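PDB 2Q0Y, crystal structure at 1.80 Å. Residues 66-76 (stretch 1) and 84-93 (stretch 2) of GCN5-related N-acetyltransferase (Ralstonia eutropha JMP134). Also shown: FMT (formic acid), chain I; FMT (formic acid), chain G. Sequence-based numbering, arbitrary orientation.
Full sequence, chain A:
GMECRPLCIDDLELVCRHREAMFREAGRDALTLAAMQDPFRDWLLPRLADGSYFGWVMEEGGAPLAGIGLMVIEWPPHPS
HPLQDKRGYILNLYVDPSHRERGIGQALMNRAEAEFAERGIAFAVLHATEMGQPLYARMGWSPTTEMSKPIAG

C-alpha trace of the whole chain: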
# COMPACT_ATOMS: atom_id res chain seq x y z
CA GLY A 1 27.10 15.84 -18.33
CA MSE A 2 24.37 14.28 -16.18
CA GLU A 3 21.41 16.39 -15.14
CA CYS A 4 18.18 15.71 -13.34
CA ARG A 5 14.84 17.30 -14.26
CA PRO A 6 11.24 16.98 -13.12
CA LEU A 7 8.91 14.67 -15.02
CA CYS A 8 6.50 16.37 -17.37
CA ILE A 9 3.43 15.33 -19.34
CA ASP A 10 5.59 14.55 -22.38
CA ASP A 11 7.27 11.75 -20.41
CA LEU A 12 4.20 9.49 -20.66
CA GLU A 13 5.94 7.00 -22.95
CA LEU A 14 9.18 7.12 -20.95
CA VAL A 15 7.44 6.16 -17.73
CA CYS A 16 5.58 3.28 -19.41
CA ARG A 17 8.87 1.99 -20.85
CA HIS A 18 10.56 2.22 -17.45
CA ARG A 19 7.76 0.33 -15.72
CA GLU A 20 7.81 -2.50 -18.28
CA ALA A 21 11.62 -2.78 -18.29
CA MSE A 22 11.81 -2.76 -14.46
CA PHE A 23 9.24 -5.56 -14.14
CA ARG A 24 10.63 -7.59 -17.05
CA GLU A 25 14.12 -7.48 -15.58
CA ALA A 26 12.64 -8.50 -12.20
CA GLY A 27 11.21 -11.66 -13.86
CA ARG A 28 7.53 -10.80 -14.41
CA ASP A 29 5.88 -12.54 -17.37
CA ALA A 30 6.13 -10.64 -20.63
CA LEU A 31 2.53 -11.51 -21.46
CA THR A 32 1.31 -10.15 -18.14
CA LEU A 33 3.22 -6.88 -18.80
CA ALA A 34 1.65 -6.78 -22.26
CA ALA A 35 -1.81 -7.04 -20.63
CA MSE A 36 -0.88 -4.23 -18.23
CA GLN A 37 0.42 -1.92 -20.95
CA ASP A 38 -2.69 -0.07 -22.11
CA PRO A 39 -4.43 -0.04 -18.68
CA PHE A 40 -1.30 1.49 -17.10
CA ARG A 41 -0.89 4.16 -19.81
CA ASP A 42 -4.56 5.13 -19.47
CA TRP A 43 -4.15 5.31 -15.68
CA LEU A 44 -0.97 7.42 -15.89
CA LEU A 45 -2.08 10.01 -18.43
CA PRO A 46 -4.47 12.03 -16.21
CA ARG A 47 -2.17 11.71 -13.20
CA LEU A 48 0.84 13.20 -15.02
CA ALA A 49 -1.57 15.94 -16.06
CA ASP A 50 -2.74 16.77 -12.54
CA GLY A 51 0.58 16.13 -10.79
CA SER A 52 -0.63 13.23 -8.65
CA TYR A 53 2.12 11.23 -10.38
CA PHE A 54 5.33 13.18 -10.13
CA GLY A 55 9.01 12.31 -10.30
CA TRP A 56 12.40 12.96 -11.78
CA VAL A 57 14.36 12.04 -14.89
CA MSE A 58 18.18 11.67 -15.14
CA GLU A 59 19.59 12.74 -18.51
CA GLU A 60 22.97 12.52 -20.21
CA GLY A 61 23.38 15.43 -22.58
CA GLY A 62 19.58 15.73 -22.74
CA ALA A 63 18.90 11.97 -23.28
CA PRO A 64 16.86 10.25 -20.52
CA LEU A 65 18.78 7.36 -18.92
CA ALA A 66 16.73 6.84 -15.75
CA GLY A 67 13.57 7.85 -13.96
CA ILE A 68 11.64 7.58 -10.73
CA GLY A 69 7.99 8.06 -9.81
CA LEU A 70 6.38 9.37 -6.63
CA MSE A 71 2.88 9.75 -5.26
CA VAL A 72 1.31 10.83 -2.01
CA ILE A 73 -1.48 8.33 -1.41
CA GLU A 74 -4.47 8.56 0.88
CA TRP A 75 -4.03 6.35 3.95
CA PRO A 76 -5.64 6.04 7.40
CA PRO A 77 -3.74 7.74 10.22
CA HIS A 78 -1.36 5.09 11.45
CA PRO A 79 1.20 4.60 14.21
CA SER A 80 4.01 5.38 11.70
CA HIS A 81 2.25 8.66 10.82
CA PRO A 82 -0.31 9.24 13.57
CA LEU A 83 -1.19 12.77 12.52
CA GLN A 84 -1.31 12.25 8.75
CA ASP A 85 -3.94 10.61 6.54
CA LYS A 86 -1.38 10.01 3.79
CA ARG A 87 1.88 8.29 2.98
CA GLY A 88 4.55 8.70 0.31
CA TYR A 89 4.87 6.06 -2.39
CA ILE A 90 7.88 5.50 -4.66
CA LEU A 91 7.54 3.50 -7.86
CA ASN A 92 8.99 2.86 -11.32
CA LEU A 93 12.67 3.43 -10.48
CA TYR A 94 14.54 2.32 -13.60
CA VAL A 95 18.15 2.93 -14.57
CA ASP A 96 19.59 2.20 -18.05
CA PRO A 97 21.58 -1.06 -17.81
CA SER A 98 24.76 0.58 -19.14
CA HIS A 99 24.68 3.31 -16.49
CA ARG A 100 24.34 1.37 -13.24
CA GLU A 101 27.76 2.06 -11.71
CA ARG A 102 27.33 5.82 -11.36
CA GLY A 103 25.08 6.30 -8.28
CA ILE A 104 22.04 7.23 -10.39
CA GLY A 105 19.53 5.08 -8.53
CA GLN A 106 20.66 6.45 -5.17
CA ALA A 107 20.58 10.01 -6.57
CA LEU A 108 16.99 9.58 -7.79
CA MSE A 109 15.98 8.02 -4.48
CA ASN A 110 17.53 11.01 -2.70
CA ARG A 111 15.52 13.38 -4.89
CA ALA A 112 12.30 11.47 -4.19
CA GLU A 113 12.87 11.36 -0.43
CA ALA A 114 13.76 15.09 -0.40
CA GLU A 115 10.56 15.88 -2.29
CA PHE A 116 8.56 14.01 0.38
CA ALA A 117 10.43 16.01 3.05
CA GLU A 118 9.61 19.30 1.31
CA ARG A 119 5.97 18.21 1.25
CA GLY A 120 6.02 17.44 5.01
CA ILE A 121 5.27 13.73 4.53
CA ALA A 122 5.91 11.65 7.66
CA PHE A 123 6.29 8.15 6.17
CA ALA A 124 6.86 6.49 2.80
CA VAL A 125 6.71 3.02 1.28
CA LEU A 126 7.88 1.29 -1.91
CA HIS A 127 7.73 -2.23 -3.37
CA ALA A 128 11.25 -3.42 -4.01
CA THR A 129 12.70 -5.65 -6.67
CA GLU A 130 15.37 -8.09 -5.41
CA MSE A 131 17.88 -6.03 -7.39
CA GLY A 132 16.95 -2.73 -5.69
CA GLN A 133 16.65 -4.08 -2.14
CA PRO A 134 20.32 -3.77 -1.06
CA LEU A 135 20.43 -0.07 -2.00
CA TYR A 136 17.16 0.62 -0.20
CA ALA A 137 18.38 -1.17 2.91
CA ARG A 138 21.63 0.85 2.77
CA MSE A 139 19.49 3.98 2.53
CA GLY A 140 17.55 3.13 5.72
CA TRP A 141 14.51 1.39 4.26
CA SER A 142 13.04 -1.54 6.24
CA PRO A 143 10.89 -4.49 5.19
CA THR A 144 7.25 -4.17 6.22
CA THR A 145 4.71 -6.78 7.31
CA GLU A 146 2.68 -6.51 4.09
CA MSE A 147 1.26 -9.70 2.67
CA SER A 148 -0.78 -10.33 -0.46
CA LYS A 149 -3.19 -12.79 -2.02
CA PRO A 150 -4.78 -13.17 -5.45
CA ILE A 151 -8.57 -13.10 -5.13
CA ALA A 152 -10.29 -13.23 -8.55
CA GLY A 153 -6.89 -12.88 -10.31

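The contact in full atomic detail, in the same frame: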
# COMPACT_ATOMS: atom_id res chain seq x y z
N ALA A 66 17.32 7.38 -16.98
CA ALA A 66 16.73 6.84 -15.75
C ALA A 66 15.56 7.70 -15.32
O ALA A 66 15.46 8.87 -15.68
CB ALA A 66 17.75 6.78 -14.64
N GLY A 67 14.70 7.13 -14.49
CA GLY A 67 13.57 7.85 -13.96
C GLY A 67 13.08 7.24 -12.67
O GLY A 67 13.39 6.09 -12.36
N ILE A 68 12.30 8.02 -11.94
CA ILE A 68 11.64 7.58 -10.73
C ILE A 68 10.27 8.25 -10.64
O ILE A 68 10.07 9.35 -11.17
CB ILE A 68 12.51 7.86 -9.48
CG1 ILE A 68 12.02 7.06 -8.25
CG2 ILE A 68 12.59 9.37 -9.21
CD1 ILE A 68 13.04 7.09 -7.10
N GLY A 69 9.34 7.55 -10.01
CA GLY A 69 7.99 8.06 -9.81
C GLY A 69 7.68 8.22 -8.34
O GLY A 69 8.18 7.44 -7.51
N LEU A 70 6.83 9.18 -8.00
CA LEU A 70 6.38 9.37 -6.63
C LEU A 70 4.94 9.86 -6.57
O LEU A 70 4.47 10.59 -7.44
CB LEU A 70 7.32 10.32 -5.86
CG LEU A 70 7.42 11.79 -6.21
CD1 LEU A 70 6.41 12.68 -5.42
CD2 LEU A 70 8.86 12.28 -5.93
N MSE A 71 4.25 9.40 -5.54
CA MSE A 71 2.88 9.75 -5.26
C MSE A 71 2.74 9.97 -3.78
O MSE A 71 3.56 9.51 -2.99
CB MSE A 71 1.95 8.62 -5.70
CG MSE A 71 2.14 8.18 -7.14
SE MSE A 71 1.05 6.63 -7.51
CE MSE A 71 -0.42 7.54 -7.61
N VAL A 72 1.71 10.72 -3.40
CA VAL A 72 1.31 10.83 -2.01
C VAL A 72 -0.09 10.23 -1.99
O VAL A 72 -1.02 10.78 -2.58
CB VAL A 72 1.31 12.28 -1.53
CG1 VAL A 72 0.83 12.38 -0.08
CG2 VAL A 72 2.71 12.86 -1.65
N ILE A 73 -0.22 9.06 -1.38
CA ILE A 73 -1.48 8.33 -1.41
C ILE A 73 -2.27 8.53 -0.14
O ILE A 73 -1.70 8.70 0.94
CB ILE A 73 -1.26 6.85 -1.70
CG1 ILE A 73 -0.47 6.17 -0.60
CG2 ILE A 73 -0.50 6.70 -3.03
CD1 ILE A 73 -0.31 4.66 -0.80
N GLU A 74 -3.59 8.51 -0.28
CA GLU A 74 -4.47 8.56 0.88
C GLU A 74 -4.28 7.29 1.72
O GLU A 74 -4.15 6.21 1.17
CB GLU A 74 -5.93 8.68 0.44
CG GLU A 74 -6.26 10.01 -0.17
CD GLU A 74 -7.76 10.20 -0.39
OE1 GLU A 74 -8.52 9.21 -0.27
OE2 GLU A 74 -8.17 11.36 -0.67
N TRP A 75 -4.23 7.45 3.04
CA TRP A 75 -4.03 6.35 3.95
C TRP A 75 -4.61 6.70 5.32
O TRP A 75 -4.51 7.84 5.74
CB TRP A 75 -2.54 6.02 4.08
CG TRP A 75 -2.33 4.63 4.47
CD1 TRP A 75 -2.15 4.15 5.73
CD2 TRP A 75 -2.35 3.50 3.60
NE1 TRP A 75 -2.04 2.77 5.69
CE2 TRP A 75 -2.16 2.35 4.40
CE3 TRP A 75 -2.51 3.35 2.22
CZ2 TRP A 75 -2.12 1.07 3.86
CZ3 TRP A 75 -2.49 2.07 1.69
CH2 TRP A 75 -2.28 0.95 2.50
N PRO A 76 -5.20 5.72 6.03
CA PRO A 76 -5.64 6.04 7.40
C PRO A 76 -4.50 6.46 8.31
O PRO A 76 -3.41 5.88 8.25
CB PRO A 76 -6.23 4.72 7.91
CG PRO A 76 -5.60 3.67 7.02
CD PRO A 76 -5.50 4.32 5.69
N GLN A 84 -1.12 12.05 10.19
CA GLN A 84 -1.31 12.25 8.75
C GLN A 84 -2.16 11.14 8.12
O GLN A 84 -1.96 9.96 8.38
CB GLN A 84 0.05 12.29 8.05
CG GLN A 84 0.92 13.45 8.46
CD GLN A 84 2.15 13.63 7.59
OE1 GLN A 84 2.41 12.85 6.68
NE2 GLN A 84 2.93 14.67 7.89
N ASP A 85 -3.09 11.55 7.27
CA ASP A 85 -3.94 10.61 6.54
C ASP A 85 -3.39 10.38 5.12
O ASP A 85 -4.13 10.36 4.12
CB ASP A 85 -5.39 11.12 6.49
CG ASP A 85 -5.52 12.47 5.80
OD1 ASP A 85 -4.50 13.13 5.50
OD2 ASP A 85 -6.67 12.88 5.58
N LYS A 86 -2.08 10.20 5.05
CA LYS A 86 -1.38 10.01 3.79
C LYS A 86 -0.04 9.31 4.04
O LYS A 86 0.47 9.30 5.17
CB LYS A 86 -1.16 11.35 3.08
CG LYS A 86 -0.32 12.34 3.86
CD LYS A 86 -0.43 13.77 3.32
CE LYS A 86 0.28 14.79 4.23
NZ LYS A 86 0.23 16.19 3.66
N ARG A 87 0.50 8.72 2.98
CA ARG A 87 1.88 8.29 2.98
C ARG A 87 2.50 8.47 1.59
O ARG A 87 1.79 8.54 0.58
CB ARG A 87 2.04 6.87 3.54
CG ARG A 87 1.16 5.84 2.97
CD ARG A 87 1.50 4.43 3.54
NE ARG A 87 1.21 4.25 4.96
CZ ARG A 87 1.32 3.09 5.61
NH1 ARG A 87 1.66 1.98 4.95
NH2 ARG A 87 1.07 3.00 6.90
N GLY A 88 3.81 8.62 1.56
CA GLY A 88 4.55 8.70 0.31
C GLY A 88 4.66 7.33 -0.32
O GLY A 88 4.71 6.31 0.38
N TYR A 89 4.70 7.30 -1.65
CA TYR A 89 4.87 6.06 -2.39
C TYR A 89 5.85 6.29 -3.53
O TYR A 89 5.70 7.24 -4.30
CB TYR A 89 3.52 5.52 -2.92
CG TYR A 89 3.69 4.16 -3.57
CD1 TYR A 89 4.20 3.09 -2.85
CD2 TYR A 89 3.35 3.95 -4.90
CE1 TYR A 89 4.40 1.86 -3.42
CE2 TYR A 89 3.54 2.69 -5.49
CZ TYR A 89 4.08 1.65 -4.74
OH TYR A 89 4.29 0.37 -5.27
N ILE A 90 6.87 5.45 -3.61
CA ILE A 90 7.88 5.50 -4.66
C ILE A 90 7.67 4.30 -5.57
O ILE A 90 7.46 3.18 -5.10
CB ILE A 90 9.32 5.51 -4.07
CG1 ILE A 90 9.51 6.76 -3.21
CG2 ILE A 90 10.37 5.43 -5.19
CD1 ILE A 90 10.83 6.85 -2.52
N LEU A 91 7.73 4.54 -6.87
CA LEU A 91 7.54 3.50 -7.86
C LEU A 91 8.28 3.79 -9.16
O LEU A 91 8.70 4.94 -9.42
CB LEU A 91 6.04 3.26 -8.15
CG LEU A 91 5.25 4.32 -8.91
CD1 LEU A 91 3.92 3.77 -9.41
CD2 LEU A 91 5.04 5.59 -8.09
N ASN A 92 8.43 2.75 -9.98
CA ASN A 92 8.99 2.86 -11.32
C ASN A 92 10.42 3.40 -11.40
O ASN A 92 10.79 4.01 -12.40
CB ASN A 92 8.09 3.69 -12.23
CG ASN A 92 6.75 3.05 -12.47
OD1 ASN A 92 6.62 1.83 -12.45
ND2 ASN A 92 5.73 3.88 -12.70
N LEU A 93 11.24 3.13 -10.38
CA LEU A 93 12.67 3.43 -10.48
C LEU A 93 13.31 2.49 -11.50
O LEU A 93 13.29 1.26 -11.32
CB LEU A 93 13.37 3.28 -9.13
CG LEU A 93 14.91 3.48 -9.18
CD1 LEU A 93 15.29 4.85 -9.71
CD2 LEU A 93 15.53 3.26 -7.83
C FMT I . 2.32 18.31 6.02
O1 FMT I . 2.88 17.99 7.08
O2 FMT I . 1.85 17.45 5.26
C FMT G . -4.04 0.18 8.50
O1 FMT G . -3.43 1.13 8.10
O2 FMT G . -3.62 -0.46 9.43

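Residues 66-74 and 86-93 form neighbouring antiparallel strands, their axes 4.6 Å apart at closest approach. The backbone ladder sets the register. Gly69 with Leu91, Met71 with Tyr89 and Ile73 with Arg87 each exchange two hydrogen bonds, among them Tyr89 N to Met71 O at 2.8 Å and Ile73 N to Arg87 O at 2.9 Å. Between these rungs lie the non-hydrogen-bonded pairs Leu70 with Ile90 and Val72 with Gly88, where the chains draw closer and CA-H groups face carbonyls, as in Leu70 CA to Tyr89 O at 3.2 Å. Past the last bridge, Trp75 N still donates to Asp85 O at 3.1 Å, extending the pairing into the loop.

Alternation then sorts the side chains. One face carries Met71, Ile73, Arg87, Tyr89 and Leu91, and here the packing runs diagonally as well as straight across. The absence of a side chain at Gly69 matters: a CB modelled there would come within 3.0 Å of Leu91 O, a clash. Leu91, with chi1 p, bends its end nearer the partner strand, so that its CD2 lies 4.0 Å from CG of Met71, two residues along from Gly69, its own bridge partner. Met71, present as selenomethionine, brings SE to the edge of the Tyr89 ring, 4.4 Å from CD2. Ile73 follows the same diagonal rule, its CG2 resting 4.2 Å from Tyr89 CB, while its CG1 meets Arg87 CG at 3.9 Å.

The boldest fit on this face comes at its end. Arg87 reaches beyond Ile73 to lay its guanidinium flat on Trp75, with planes at 19°. CZ sits 3.6 Å from the centroid of the indole five-membered ring, a cation-pi contact, and Arg87 CD lies over the same ring, 4.0 Å from that centroid. A flat cation thus covers a flat electron-rich surface. Trp75 NE1 and Arg87 NH2, 3.3 Å apart, are both donors and do not bond to each other; NE1 instead makes a weak hydrogen bond to O1 of the chain G formic acid at 3.2 Å.

The other face, with Leu70, Val72 and Ile90, buries less surface between the strands than the Met71 face does. Gly88 offers no side chain opposite Val72, whose CG1 reaches diagonally to Lys86 CB at 3.9 Å. Lys86 points its CA-to-CB bond away from the partner strand overall, though CB touches Val72; its NZ hydrogen-bonds O2 of the chain I formic acid at 2.6 Å. Farther along, Ile68 CD1 meets Ile90 CG2 at 3.7 Å, and Ile68 CB lies 4.1 Å from Leu93 CD1.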